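NAP1-binding protein 2 (Saccharomyces cerevisiae, PDB 1YN8) is an adaptor, represented here by its SH3 domain, that links the phosphatase PTC1 to the kinase PBS2 and negatively regulates the high-osmolarity glycerol pathway. Local coordinates at residues I28-K31 against L37-E40. Residues are numbered along the deposited sequence; the frame is centred on the assembly and turned at random.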
ATOM      1  N   ILE A  28       4.661  -4.278  -2.449  1.00 23.58           N
ATOM      2  CA  ILE A  28       4.512  -3.280  -3.501  1.00 24.07           C
ATOM      3  C   ILE A  28       4.782  -3.942  -4.844  1.00 24.44           C
ATOM      4  O   ILE A  28       5.895  -4.455  -5.087  1.00 24.93           O
ATOM      5  CB  ILE A  28       5.445  -2.053  -3.297  1.00 24.86           C
ATOM      6  CG1 ILE A  28       5.306  -1.423  -1.887  1.00 23.18           C
ATOM      7  CG2 ILE A  28       5.216  -1.031  -4.398  1.00 24.63           C
ATOM      8  CD1 ILE A  28       3.921  -0.968  -1.476  1.00 25.53           C
ATOM      9  N   SER A  29       3.777  -3.926  -5.737  1.00 24.58           N
ATOM     10  CA  SER A  29       3.934  -4.511  -7.072  1.00 26.65           C
ATOM     11  C   SER A  29       4.724  -3.634  -8.056  1.00 25.86           C
ATOM     12  O   SER A  29       5.573  -4.141  -8.812  1.00 25.76           O
ATOM     13  CB  SER A  29       2.553  -4.795  -7.637  1.00 27.29           C
ATOM     14  OG  SER A  29       1.816  -5.610  -6.749  1.00 33.48           O
ATOM     15  N   TYR A  30       4.388  -2.330  -8.092  1.00 25.19           N
ATOM     16  CA  TYR A  30       4.977  -1.345  -8.973  1.00 25.28           C
ATOM     17  C   TYR A  30       4.482   0.065  -8.606  1.00 25.57           C
ATOM     18  O   TYR A  30       3.546   0.219  -7.812  1.00 25.36           O
ATOM     19  CB  TYR A  30       4.663  -1.615 -10.450  1.00 25.62           C
ATOM     20  CG  TYR A  30       3.196  -1.511 -10.898  1.00 27.78           C
ATOM     21  CD1 TYR A  30       2.715  -0.355 -11.507  1.00 27.54           C
ATOM     22  CD2 TYR A  30       2.325  -2.580 -10.776  1.00 30.79           C
ATOM     23  CE1 TYR A  30       1.387  -0.268 -11.970  1.00 31.21           C
ATOM     24  CE2 TYR A  30       0.998  -2.496 -11.230  1.00 29.60           C
ATOM     25  CZ  TYR A  30       0.540  -1.341 -11.825  1.00 29.34           C
ATOM     26  OH  TYR A  30      -0.779  -1.271 -12.288  1.00 31.06           O
ATOM     27  N   LYS A  31       5.161   1.058  -9.179  1.00 23.61           N
ATOM     28  CA  LYS A  31       4.741   2.463  -9.091  1.00 24.34           C
ATOM     29  C   LYS A  31       3.810   2.834 -10.246  1.00 23.58           C
ATOM     30  O   LYS A  31       4.220   2.839 -11.429  1.00 22.53           O
ATOM     31  CB  LYS A  31       5.956   3.387  -9.070  1.00 23.76           C
ATOM     32  CG  LYS A  31       5.625   4.891  -8.889  1.00 23.94           C
ATOM     33  CD  LYS A  31       6.903   5.695  -8.639  1.00 24.75           C
ATOM     34  CE  LYS A  31       6.582   7.150  -8.440  1.00 26.48           C
ATOM     35  NZ  LYS A  31       7.805   7.994  -8.319  1.00 32.41           N
ATOM     36  N   LEU A  37       1.497   4.112  -5.331  1.00 21.58           N
ATOM     37  CA  LEU A  37       1.972   2.748  -5.470  1.00 22.88           C
ATOM     38  C   LEU A  37       0.771   1.774  -5.582  1.00 23.02           C
ATOM     39  O   LEU A  37      -0.283   2.003  -4.958  1.00 24.03           O
ATOM     40  CB  LEU A  37       2.841   2.370  -4.260  1.00 25.39           C
ATOM     41  CG  LEU A  37       4.042   3.280  -3.942  1.00 24.80           C
ATOM     42  CD1 LEU A  37       4.695   2.746  -2.695  1.00 26.95           C
ATOM     43  CD2 LEU A  37       5.033   3.343  -5.072  1.00 26.61           C
ATOM     44  N   VAL A  38       0.969   0.677  -6.325  1.00 22.86           N
ATOM     45  CA  VAL A  38       0.054  -0.464  -6.326  1.00 24.71           C
ATOM     46  C   VAL A  38       0.592  -1.500  -5.318  1.00 25.92           C
ATOM     47  O   VAL A  38       1.721  -2.022  -5.461  1.00 26.36           O
ATOM     48  CB  VAL A  38      -0.088  -1.141  -7.714  1.00 24.48           C
ATOM     49  CG1 VAL A  38      -0.999  -2.386  -7.615  1.00 24.96           C
ATOM     50  CG2 VAL A  38      -0.657  -0.191  -8.732  1.00 27.37           C
ATOM     51  N   ALA A  39      -0.235  -1.796  -4.333  1.00 25.65           N
ATOM     52  CA  ALA A  39       0.104  -2.649  -3.208  1.00 25.72           C
ATOM     53  C   ALA A  39      -0.874  -3.810  -3.073  1.00 25.20           C
ATOM     54  O   ALA A  39      -2.048  -3.696  -3.465  1.00 23.60           O
ATOM     55  CB  ALA A  39       0.112  -1.840  -1.956  1.00 26.63           C
ATOM     56  N   GLU A  40      -0.380  -4.944  -2.567  1.00 25.18           N
ATOM     57  CA  GLU A  40      -1.250  -6.023  -2.082  1.00 27.37           C
ATOM     58  C   GLU A  40      -1.152  -6.167  -0.552  1.00 25.44           C
ATOM     59  O   GLU A  40      -0.124  -5.803   0.079  1.00 25.42           O
ATOM     60  CB  GLU A  40      -1.038  -7.374  -2.814  1.00 29.19           C
ATOM     61  CG  GLU A  40       0.312  -8.002  -2.682  1.00 33.08           C
ATOM     62  CD  GLU A  40       0.489  -9.336  -3.479  1.00 33.21           C
ATOM     63  OE1 GLU A  40      -0.133  -9.564  -4.547  1.00 36.55           O
ATOM     64  OE2 GLU A  40       1.261 -10.181  -2.977  1.00 41.69           O
TER
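Ser29 and Tyr30 together face the single residue Val38, a classic beta bulge in the antiparallel hairpin that strands 25-33 and 36-40 form across the n-Src loop of this SH3 domain. Ser29 N donates to Val38 O at 2.8 Å, and Val38 N returns a straighter bond to Tyr30 O at 3.0 Å. The extra residue is taken up by the helix-like backbone of Ser29 (psi -46°), beyond which Lys31 pairs with Leu37.

On the face of Tyr30 and Val38, Tyr30 CG sits between its own backbone N and carbonyl carbon (chi1 65°), which brings the ring across Val38. Val38 CG2 then makes a CH-pi contact over one ring face, offset toward the rim, 3.9 Å from the centroid and with CZ its nearest ring atom. Thr47 of strand 47-51 touches Val38 in turn.

On the face that carries Ile28, Leu37, Ala39 and Lys31, the contacts between the strands are apolar. Leu37 spreads its two methyls between partners: CD2 lies 4.1 Å from Lys31 CB, while CD1 turns to Ile28. With CG1 anti to the carbonyl carbon (chi1 -53°) and the chain bent again at chi2, Ile28 CD1 reaches 4.0 Å from Leu37 CD1 and 3.9 Å from Ala39 CB. An alanine in place of Ile28 would probably leave both without the methyl packed against them and open a gap there. Val55 and Tyr57 of strand 55-57 pack on both Ile28 and Leu37, closing this face into the barrel core, and Ala39 O is hydrogen-bonded to Thr47 OG1.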